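Local atomic coordinates of D-isomer specific 2-hydroxyacid dehydrogenase family protein (Desulfovibrio vulgaris, PDB entry 5TX7), a protein that probably catalyses the NAD-dependent interconversion of D-2-hydroxyacids and the corresponding 2-oxoacids, as other members of its dehydrogenase family do. Residues I4-Y10 with L28-T34; T51-D57 with D78-V82; N173-A178 with P189-L195; L195-F199 with L218-R223. All blocks are in the same frame, centred on the assembly; numbering follows the deposited sequence.

The four contacts sample two alpha/beta domains of one chain, each with a parallel sheet, as expected of D-2-hydroxyacid dehydrogenases, in which a Rossmann-type NAD-binding domain faces a substrate-binding (catalytic) domain. Contacts 1 and 2 lie in the domain built on the five-stranded sheet, centres 14 Å apart; D8 joins them, its OD1 lying 2.9 Å from N52 N and its OD2 3.0 Å from K53 N. Contacts 3 and 4 lie in the NAD-binding domain with its seven-stranded sheet, centres also 14 Å apart, and share L195, first residue of the helix following edge strand 190-192. The pairs do not touch: nearest atoms of contacts 2 and 4 are about 17 Å apart.

Contact 1 (I4-Y10 with L28-T34)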
# COMPACT_ATOMS: atom_id res chain seq x y z
N ILE A 4 -22.65 32.84 1.34
CA ILE A 4 -22.04 31.68 0.67
C ILE A 4 -22.83 30.42 1.01
O ILE A 4 -23.09 30.16 2.19
CB ILE A 4 -20.57 31.48 1.12
CG1 ILE A 4 -19.76 32.76 0.89
CG2 ILE A 4 -19.94 30.36 0.33
CD1 ILE A 4 -18.33 32.74 1.33
N VAL A 5 -23.17 29.62 0.01
CA VAL A 5 -23.92 28.38 0.24
C VAL A 5 -23.19 27.17 -0.37
O VAL A 5 -22.87 27.17 -1.57
CB VAL A 5 -25.35 28.46 -0.32
CG1 VAL A 5 -26.12 27.17 -0.07
CG2 VAL A 5 -26.09 29.62 0.33
N ALA A 6 -22.93 26.16 0.47
CA ALA A 6 -22.42 24.87 0.00
C ALA A 6 -23.60 23.88 -0.11
O ALA A 6 -24.25 23.54 0.90
CB ALA A 6 -21.36 24.34 0.95
N LEU A 7 -23.88 23.45 -1.33
CA LEU A 7 -25.04 22.60 -1.61
C LEU A 7 -24.79 21.13 -1.30
O LEU A 7 -25.74 20.40 -1.05
CB LEU A 7 -25.51 22.78 -3.07
CG LEU A 7 -26.01 24.18 -3.43
CD1 LEU A 7 -26.27 24.30 -4.93
CD2 LEU A 7 -27.28 24.55 -2.65
N ASP A 8 -23.54 20.68 -1.33
CA ASP A 8 -23.22 19.32 -0.91
C ASP A 8 -21.85 19.24 -0.28
O ASP A 8 -20.91 18.77 -0.89
CB ASP A 8 -23.37 18.31 -2.07
CG ASP A 8 -22.48 18.61 -3.27
OD1 ASP A 8 -22.14 19.80 -3.50
OD2 ASP A 8 -22.13 17.66 -4.01
N GLY A 9 -21.76 19.73 0.95
CA GLY A 9 -20.49 19.85 1.67
C GLY A 9 -20.07 18.64 2.48
O GLY A 9 -18.94 18.59 2.99
N TYR A 10 -20.93 17.63 2.60
CA TYR A 10 -20.62 16.50 3.48
C TYR A 10 -19.38 15.73 3.02
O TYR A 10 -18.48 15.51 3.82
CB TYR A 10 -21.82 15.57 3.61
CG TYR A 10 -21.57 14.45 4.60
CD1 TYR A 10 -21.45 14.71 5.97
CD2 TYR A 10 -21.43 13.15 4.17
CE1 TYR A 10 -21.22 13.67 6.87
CE2 TYR A 10 -21.20 12.12 5.06
CZ TYR A 10 -21.10 12.37 6.41
OH TYR A 10 -20.88 11.31 7.29
N LEU A 28 -21.60 31.65 5.82
CA LEU A 28 -21.69 30.34 5.17
C LEU A 28 -22.85 29.52 5.69
O LEU A 28 -23.11 29.51 6.89
CB LEU A 28 -20.40 29.56 5.41
CG LEU A 28 -20.27 28.17 4.80
CD1 LEU A 28 -20.31 28.21 3.30
CD2 LEU A 28 -18.95 27.60 5.25
N VAL A 29 -23.55 28.85 4.78
CA VAL A 29 -24.50 27.80 5.13
C VAL A 29 -24.04 26.53 4.41
O VAL A 29 -23.76 26.58 3.21
CB VAL A 29 -25.93 28.16 4.72
CG1 VAL A 29 -26.88 27.07 5.13
CG2 VAL A 29 -26.36 29.43 5.41
N VAL A 30 -23.94 25.42 5.14
CA VAL A 30 -23.47 24.16 4.57
C VAL A 30 -24.57 23.12 4.65
O VAL A 30 -24.92 22.68 5.73
CB VAL A 30 -22.24 23.62 5.31
CG1 VAL A 30 -21.75 22.32 4.65
CG2 VAL A 30 -21.12 24.66 5.35
N HIS A 31 -25.12 22.74 3.49
CA HIS A 31 -26.01 21.59 3.40
C HIS A 31 -25.18 20.36 3.07
O HIS A 31 -24.25 20.44 2.26
CB HIS A 31 -27.06 21.79 2.31
CG HIS A 31 -27.97 22.94 2.56
ND1 HIS A 31 -27.79 24.17 1.97
CD2 HIS A 31 -29.08 23.04 3.32
CE1 HIS A 31 -28.74 24.99 2.36
NE2 HIS A 31 -29.54 24.33 3.18
N PRO A 32 -25.49 19.23 3.70
CA PRO A 32 -24.67 18.05 3.48
C PRO A 32 -24.81 17.49 2.07
O PRO A 32 -23.84 17.00 1.50
CB PRO A 32 -25.17 17.06 4.55
CG PRO A 32 -26.49 17.52 4.96
CD PRO A 32 -26.55 19.01 4.71
N ARG A 33 -26.03 17.56 1.56
CA ARG A 33 -26.33 17.28 0.15
C ARG A 33 -27.63 17.98 -0.20
O ARG A 33 -28.38 18.41 0.70
CB ARG A 33 -26.47 15.78 -0.09
CG ARG A 33 -27.54 15.11 0.73
CD ARG A 33 -27.31 13.60 0.84
NE ARG A 33 -26.07 13.23 1.53
CZ ARG A 33 -25.88 13.22 2.86
NH1 ARG A 33 -26.83 13.60 3.71
NH2 ARG A 33 -24.69 12.85 3.35
N THR A 34 -27.90 18.10 -1.50
CA THR A 34 -29.11 18.76 -1.98
C THR A 34 -29.77 17.98 -3.11
O THR A 34 -29.19 17.86 -4.18
CB THR A 34 -28.81 20.19 -2.41
OG1 THR A 34 -28.41 20.95 -1.27
CG2 THR A 34 -30.05 20.86 -3.01
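I4 lays its CG2 against L28 CD1 at 3.7 Å, on the sheet face where A6 CB approaches V30 CG1 at 4.2 Å. Both pairs are in register on adjacent parallel strands only 13° apart in direction. V29 bonds to both residues flanking its partner V5, as parallel pairing requires: V29 N donates to I4 O (2.9 Å) and V29 O accepts from A6 N (2.9 Å); H31 N then reaches A6 O at 2.8 Å. With helix 20-23 between them the strands form the first beta-alpha-beta unit of the five-stranded sheet, in which 27-30 is an outermost strand within this chain. Past the strand ends, G9 N donates to H31 O (2.9 Å), Y10 N to P32 O (3.2 Å) and T34 OG1 to L7 O (2.7 Å). R33, with NH2 3.4 Å from Y10 CD2, also forms a salt bridge with D135 of the second subunit. Backbone hydrogen bonding thus carries the pairing beyond the strands, into loops from which R33 reaches across to the second subunit.

Contact 2 (T51-D57 with D78-V82)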
# COMPACT_ATOMS: atom_id res chain seq x y z
N THR A 51 -20.45 23.86 -5.15
CA THR A 51 -21.01 22.58 -5.54
C THR A 51 -19.87 21.62 -5.84
O THR A 51 -18.86 21.99 -6.42
CB THR A 51 -21.93 22.70 -6.78
OG1 THR A 51 -22.40 21.41 -7.17
CG2 THR A 51 -21.22 23.34 -8.00
N ASN A 52 -20.02 20.38 -5.39
CA ASN A 52 -19.14 19.30 -5.80
C ASN A 52 -19.82 18.60 -6.98
O ASN A 52 -19.35 18.70 -8.10
CB ASN A 52 -18.87 18.35 -4.62
CG ASN A 52 -17.71 17.40 -4.87
OD1 ASN A 52 -17.39 17.08 -6.01
ND2 ASN A 52 -17.08 16.95 -3.79
N LYS A 53 -20.93 17.93 -6.73
CA LYS A 53 -21.66 17.19 -7.76
C LYS A 53 -23.12 17.62 -7.91
O LYS A 53 -23.86 16.97 -8.64
CB LYS A 53 -21.59 15.67 -7.47
CG LYS A 53 -20.20 15.07 -7.47
CD LYS A 53 -19.52 15.15 -8.83
CE LYS A 53 -18.12 14.53 -8.79
NZ LYS A 53 -17.08 15.48 -8.31
N VAL A 54 -23.54 18.68 -7.23
CA VAL A 54 -24.90 19.19 -7.41
C VAL A 54 -24.96 19.90 -8.77
O VAL A 54 -24.14 20.77 -9.05
CB VAL A 54 -25.33 20.13 -6.29
CG1 VAL A 54 -26.69 20.75 -6.58
CG2 VAL A 54 -25.38 19.37 -4.97
N PRO A 55 -25.91 19.49 -9.63
CA PRO A 55 -25.94 20.05 -10.98
C PRO A 55 -26.49 21.47 -11.04
O PRO A 55 -27.40 21.78 -10.28
CB PRO A 55 -26.84 19.07 -11.75
CG PRO A 55 -27.67 18.42 -10.71
CD PRO A 55 -26.87 18.39 -9.46
N LEU A 56 -25.93 22.31 -11.92
CA LEU A 56 -26.44 23.66 -12.17
C LEU A 56 -26.55 23.89 -13.67
O LEU A 56 -25.54 24.02 -14.36
CB LEU A 56 -25.52 24.69 -11.55
CG LEU A 56 -25.36 24.63 -10.03
CD1 LEU A 56 -24.20 25.52 -9.60
CD2 LEU A 56 -26.67 25.04 -9.34
N ASP A 57 -27.79 23.95 -14.15
CA ASP A 57 -28.09 24.18 -15.57
C ASP A 57 -28.51 25.63 -15.80
O ASP A 57 -28.50 26.43 -14.87
CB ASP A 57 -29.18 23.19 -16.03
CG ASP A 57 -30.53 23.39 -15.33
OD1 ASP A 57 -30.63 24.15 -14.35
OD2 ASP A 57 -31.52 22.79 -15.77
N ASP A 78 -18.40 18.69 -14.82
CA ASP A 78 -19.23 18.18 -15.93
C ASP A 78 -20.72 18.39 -15.70
O ASP A 78 -21.48 18.48 -16.66
CB ASP A 78 -18.93 16.69 -16.22
CG ASP A 78 -19.05 16.34 -17.72
OD1 ASP A 78 -18.45 17.05 -18.57
OD2 ASP A 78 -19.74 15.34 -18.06
N LYS A 79 -21.14 18.47 -14.43
CA LYS A 79 -22.55 18.71 -14.06
C LYS A 79 -22.92 20.21 -13.95
O LYS A 79 -24.05 20.54 -13.63
CB LYS A 79 -22.88 17.95 -12.76
CG LYS A 79 -22.82 16.43 -12.94
CD LYS A 79 -23.02 15.63 -11.65
CE LYS A 79 -24.48 15.20 -11.43
NZ LYS A 79 -24.78 14.75 -10.03
N VAL A 80 -21.98 21.11 -14.23
CA VAL A 80 -22.24 22.54 -14.23
C VAL A 80 -22.18 23.09 -15.65
O VAL A 80 -21.15 23.01 -16.30
CB VAL A 80 -21.20 23.29 -13.38
CG1 VAL A 80 -21.48 24.80 -13.37
CG2 VAL A 80 -21.21 22.75 -11.95
N ASP A 81 -23.29 23.66 -16.13
CA ASP A 81 -23.31 24.31 -17.44
C ASP A 81 -22.57 25.64 -17.34
O ASP A 81 -23.20 26.69 -17.18
CB ASP A 81 -24.74 24.49 -17.95
CG ASP A 81 -24.80 24.95 -19.40
OD1 ASP A 81 -23.76 25.42 -19.93
OD2 ASP A 81 -25.87 24.84 -20.04
N VAL A 82 -21.25 25.58 -17.43
CA VAL A 82 -20.40 26.76 -17.21
C VAL A 82 -20.50 27.77 -18.35
O VAL A 82 -20.21 28.95 -18.14
CB VAL A 82 -18.92 26.41 -16.92
CG1 VAL A 82 -18.79 25.50 -15.70
CG2 VAL A 82 -18.22 25.80 -18.13
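In the alpha/beta domain built on the five-stranded parallel sheet, two neighbouring strand-to-helix loops meet, one following strand 48-51 and the other strand 69-72. A single bridge pairs L56 with V80: L56 N donates to K79 O at 3.1 Å, and D81 N to L56 O at 2.9 Å. Side-chain conformation settles the rest. K79 starts m, t, but its chi3 of 94° falls between wells; the bent chain curls along P55, with K79 CB 4.2 Å from P55 CB. Its ammonium group is thereby delivered to a backbone carbonyl of the facing loop. K53 takes an m, m start that turns its chain back, so that K53 NZ donates to N52 OD1 at 2.8 Å; K53 also makes a cation-pi contact with W136 of the second subunit. T51, with chi1 t, donates from OG1 to V54 O at 2.6 Å, closing its own loop, while T51 CG2 packs on V80 CG2 at 4.0 Å. Each loop finishes in an N-cap aspartate: D57 (chi1 p) caps A60 N and D81 (chi1 t) caps A84 N. The hydrogen bond from K79 NZ to K53 O is short, 2.8 Å.

Contact 3 (N173-A178 with P189-L195); sequences NVIAYA and PFEHVGL
Four hydrogen bonds join strand 173-177 to strand 190-192 and its flanking residues: V193 N to A176 O (3.0 Å), A176 N to E191 O (3.1 Å), E191 N to V174 O (3.2 Å) and V174 N to P189 O (3.3 Å). Water bridges A178 N (2.8 Å) and V193 O (2.9 Å). The backbones, extended and parallel, cross at -18°, axes 4.9 Å apart; V174 pairs with F190, I175 with E191 and A176 with H192, CA atoms 4.9-5.0 Å apart. P189 is cis. Strand 190-192 edges the seven-stranded Rossmann-type sheet; G194 is N-cap of the next helix. On the V174/A176 face, F190 (chi1 t, chi2 81°) sets CD1 3.8 Å from V174 CG1 and CE1 3.9 Å from A176 CB. Opposite, I175 (chi1 p) sets CB 4.1 Å from CG2 of V193 (chi1 m). Y177 (chi1 t, chi2 62°) receives CB of L195 (chi1 t, chi2 p) over its ring face, 4.0 Å from the centroid, and L195 CD1 4.0 Å from Y177 CD2.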
# COMPACT_ATOMS: atom_id res chain seq x y z
N ASN A 173 10.13 -0.94 -13.60
CA ASN A 173 10.40 -0.19 -14.80
C ASN A 173 9.15 0.60 -15.07
O ASN A 173 8.06 0.15 -14.73
CB ASN A 173 10.67 -1.10 -15.98
CG ASN A 173 11.81 -2.06 -15.71
OD1 ASN A 173 12.93 -1.65 -15.63
ND2 ASN A 173 11.51 -3.32 -15.56
N VAL A 174 9.31 1.77 -15.67
CA VAL A 174 8.21 2.66 -15.99
C VAL A 174 8.20 2.95 -17.49
O VAL A 174 9.23 3.21 -18.09
CB VAL A 174 8.30 3.97 -15.20
CG1 VAL A 174 7.11 4.86 -15.48
CG2 VAL A 174 8.40 3.69 -13.70
N ILE A 175 7.01 2.86 -18.08
CA ILE A 175 6.76 3.34 -19.42
C ILE A 175 5.48 4.16 -19.40
O ILE A 175 4.54 3.84 -18.68
CB ILE A 175 6.69 2.19 -20.45
CG1 ILE A 175 5.51 1.25 -20.17
CG2 ILE A 175 8.02 1.43 -20.45
CD1 ILE A 175 5.47 0.08 -21.14
N ALA A 176 5.45 5.23 -20.18
CA ALA A 176 4.33 6.16 -20.18
C ALA A 176 3.83 6.42 -21.58
O ALA A 176 4.63 6.64 -22.49
CB ALA A 176 4.77 7.46 -19.54
N TYR A 177 2.50 6.38 -21.76
CA TYR A 177 1.85 6.91 -22.95
C TYR A 177 1.53 8.34 -22.61
O TYR A 177 0.66 8.62 -21.78
CB TYR A 177 0.58 6.13 -23.33
CG TYR A 177 -0.19 6.77 -24.48
CD1 TYR A 177 0.40 6.88 -25.73
CD2 TYR A 177 -1.49 7.29 -24.31
CE1 TYR A 177 -0.26 7.48 -26.80
CE2 TYR A 177 -2.16 7.90 -25.37
CZ TYR A 177 -1.54 7.99 -26.62
OH TYR A 177 -2.19 8.59 -27.69
N ALA A 178 2.25 9.26 -23.24
CA ALA A 178 2.29 10.67 -22.85
C ALA A 178 2.00 11.53 -24.06
O ALA A 178 2.90 12.17 -24.61
CB ALA A 178 3.64 11.01 -22.25
N PRO A 189 14.92 2.82 -14.95
CA PRO A 189 14.52 2.84 -16.37
C PRO A 189 13.18 3.53 -16.61
O PRO A 189 12.21 3.27 -15.89
CB PRO A 189 14.40 1.35 -16.73
CG PRO A 189 15.10 0.63 -15.60
CD PRO A 189 14.80 1.47 -14.40
N PHE A 190 13.16 4.42 -17.59
CA PHE A 190 11.95 5.10 -18.02
C PHE A 190 11.97 5.22 -19.53
O PHE A 190 13.03 5.43 -20.10
CB PHE A 190 11.84 6.49 -17.42
CG PHE A 190 10.69 7.28 -17.98
CD1 PHE A 190 9.41 7.09 -17.49
CD2 PHE A 190 10.88 8.19 -19.02
CE1 PHE A 190 8.33 7.80 -18.01
CE2 PHE A 190 9.81 8.90 -19.54
CZ PHE A 190 8.53 8.71 -19.03
N GLU A 191 10.80 5.13 -20.16
CA GLU A 191 10.69 5.27 -21.60
C GLU A 191 9.27 5.73 -21.99
O GLU A 191 8.28 5.34 -21.37
CB GLU A 191 11.03 3.93 -22.23
CG GLU A 191 11.22 3.90 -23.73
CD GLU A 191 11.42 2.48 -24.25
OE1 GLU A 191 11.95 1.62 -23.50
OE2 GLU A 191 11.05 2.22 -25.42
N HIS A 192 9.18 6.59 -22.99
CA HIS A 192 7.89 6.92 -23.64
C HIS A 192 7.53 5.85 -24.68
O HIS A 192 8.38 5.43 -25.45
CB HIS A 192 7.94 8.29 -24.33
CG HIS A 192 7.94 9.43 -23.37
ND1 HIS A 192 9.02 10.29 -23.24
CD2 HIS A 192 7.01 9.85 -22.49
CE1 HIS A 192 8.74 11.20 -22.32
NE2 HIS A 192 7.53 10.96 -21.85
N VAL A 193 6.27 5.44 -24.70
CA VAL A 193 5.80 4.44 -25.66
C VAL A 193 4.45 4.82 -26.25
O VAL A 193 3.71 5.58 -25.65
CB VAL A 193 5.63 3.05 -24.99
CG1 VAL A 193 6.98 2.53 -24.51
CG2 VAL A 193 4.63 3.08 -23.84
N GLY A 194 4.15 4.27 -27.43
CA GLY A 194 2.80 4.30 -27.96
C GLY A 194 1.86 3.49 -27.10
O GLY A 194 2.28 2.64 -26.33
N LEU A 195 0.57 3.73 -27.25
CA LEU A 195 -0.45 3.07 -26.43
C LEU A 195 -0.49 1.54 -26.61
O LEU A 195 -0.60 0.82 -25.64
CB LEU A 195 -1.82 3.67 -26.74
CG LEU A 195 -2.96 3.34 -25.80
CD1 LEU A 195 -2.56 3.48 -24.33
CD2 LEU A 195 -4.11 4.32 -26.06
O HOH W 1 4.00 8.45 -25.25

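Contact 4 (L195-F199 with L218-R223)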
# COMPACT_ATOMS: atom_id res chain seq x y z
N LEU A 195 0.57 3.73 -27.25
CA LEU A 195 -0.45 3.07 -26.43
C LEU A 195 -0.49 1.54 -26.61
O LEU A 195 -0.60 0.82 -25.64
CB LEU A 195 -1.82 3.67 -26.74
CG LEU A 195 -2.96 3.34 -25.80
CD1 LEU A 195 -2.56 3.48 -24.33
CD2 LEU A 195 -4.11 4.32 -26.06
N ASP A 196 -0.36 1.05 -27.85
CA ASP A 196 -0.35 -0.40 -28.09
C ASP A 196 0.88 -1.08 -27.50
O ASP A 196 0.74 -2.12 -26.86
CB ASP A 196 -0.58 -0.73 -29.59
CG ASP A 196 -2.03 -0.41 -30.05
OD1 ASP A 196 -2.96 -0.35 -29.21
OD2 ASP A 196 -2.27 -0.22 -31.26
N GLU A 197 2.05 -0.46 -27.65
CA GLU A 197 3.31 -0.93 -27.05
C GLU A 197 3.25 -0.98 -25.52
O GLU A 197 3.84 -1.88 -24.91
CB GLU A 197 4.45 -0.01 -27.51
CG GLU A 197 5.87 -0.43 -27.15
CD GLU A 197 6.92 0.58 -27.62
OE1 GLU A 197 6.62 1.46 -28.49
OE2 GLU A 197 8.07 0.49 -27.11
N LEU A 198 2.55 -0.02 -24.92
CA LEU A 198 2.36 0.01 -23.46
C LEU A 198 1.69 -1.27 -23.01
O LEU A 198 2.19 -1.92 -22.10
CB LEU A 198 1.56 1.23 -23.01
CG LEU A 198 1.44 1.51 -21.49
CD1 LEU A 198 1.27 2.99 -21.21
CD2 LEU A 198 0.30 0.77 -20.81
N PHE A 199 0.58 -1.65 -23.64
CA PHE A 199 -0.14 -2.88 -23.24
C PHE A 199 0.62 -4.19 -23.47
O PHE A 199 0.46 -5.11 -22.65
CB PHE A 199 -1.53 -2.96 -23.88
CG PHE A 199 -2.53 -2.07 -23.21
CD1 PHE A 199 -2.67 -0.75 -23.60
CD2 PHE A 199 -3.27 -2.53 -22.13
CE1 PHE A 199 -3.55 0.10 -22.96
CE2 PHE A 199 -4.17 -1.70 -21.50
CZ PHE A 199 -4.30 -0.38 -21.91
N LEU A 218 -10.82 2.56 -24.20
CA LEU A 218 -9.39 2.41 -24.44
C LEU A 218 -8.92 1.00 -24.07
O LEU A 218 -8.24 0.34 -24.85
CB LEU A 218 -8.65 3.46 -23.60
CG LEU A 218 -7.17 3.67 -23.55
CD1 LEU A 218 -6.95 5.12 -23.12
CD2 LEU A 218 -6.51 2.71 -22.57
N VAL A 219 -9.29 0.57 -22.87
CA VAL A 219 -9.01 -0.79 -22.41
C VAL A 219 -10.10 -1.72 -22.96
O VAL A 219 -11.14 -1.95 -22.32
CB VAL A 219 -8.92 -0.86 -20.88
CG1 VAL A 219 -8.55 -2.29 -20.43
CG2 VAL A 219 -7.89 0.16 -20.38
N ASP A 220 -9.84 -2.22 -24.17
CA ASP A 220 -10.76 -3.09 -24.88
C ASP A 220 -10.21 -4.50 -25.00
O ASP A 220 -9.05 -4.75 -24.64
CB ASP A 220 -11.12 -2.49 -26.26
CG ASP A 220 -9.92 -2.29 -27.19
OD1 ASP A 220 -8.76 -2.61 -26.84
OD2 ASP A 220 -10.16 -1.78 -28.31
N ALA A 221 -11.04 -5.40 -25.52
CA ALA A 221 -10.68 -6.80 -25.71
C ALA A 221 -9.34 -7.00 -26.40
O ALA A 221 -8.59 -7.88 -26.00
CB ALA A 221 -11.78 -7.54 -26.48
N ARG A 222 -9.04 -6.17 -27.41
CA ARG A 222 -7.80 -6.28 -28.21
C ARG A 222 -6.53 -5.96 -27.44
O ARG A 222 -5.55 -6.69 -27.53
CB ARG A 222 -7.85 -5.38 -29.45
CG ARG A 222 -6.64 -5.54 -30.38
CD ARG A 222 -6.65 -4.54 -31.53
NE ARG A 222 -6.73 -3.16 -31.04
CZ ARG A 222 -5.70 -2.35 -30.78
NH1 ARG A 222 -5.96 -1.14 -30.31
NH2 ARG A 222 -4.43 -2.71 -30.98
N ARG A 223 -6.54 -4.84 -26.70
CA ARG A 223 -5.40 -4.48 -25.87
C ARG A 223 -5.22 -5.45 -24.72
O ARG A 223 -4.07 -5.74 -24.34
CB ARG A 223 -5.53 -3.07 -25.35
CG ARG A 223 -4.91 -2.10 -26.32
CD ARG A 223 -5.51 -0.73 -26.28
NE ARG A 223 -5.13 0.02 -27.47
CZ ARG A 223 -5.70 1.16 -27.86
NH1 ARG A 223 -6.67 1.71 -27.14
NH2 ARG A 223 -5.32 1.74 -28.98
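Within the NAD-binding, Rossmann-type domain, this contact joins the first turn of helix 195-201 to the loop and helix start at 218-223, two parts of the fold separated in sequence by strand 204-207. D196 is held in a salt-bridge network with two arginines. D196 OD1 accepts from R223 NE at 2.8 Å, its shortest bond, and from R222 NH1 at 3.3 Å; the bond from R222 NH2 to D196 OD2, also 3.3 Å, is weak. R223 NH1 also donates to L218 O at 3.1 Å, and R223 N is capped by D220 OD1 at 3.1 Å. The aliphatic part of R223 covers F199: R223 CB stands 4.0 Å from the ring centroid, a CH-pi contact over the face. Inward, F199 CZ meets L218 CD2 and V219 CG2, each at 3.9 Å, and L195 CD2 lies 4.0 Å from L218 CG. L195 CD2 also sits over one face of the R223 guanidinium, 3.8 Å from R223 NH1. The chemistry is therefore graded, with R223 serving both parts: its methylenes extend the apolar cluster around F199, and its guanidinium, with that of R222, engages the carboxylate of D196.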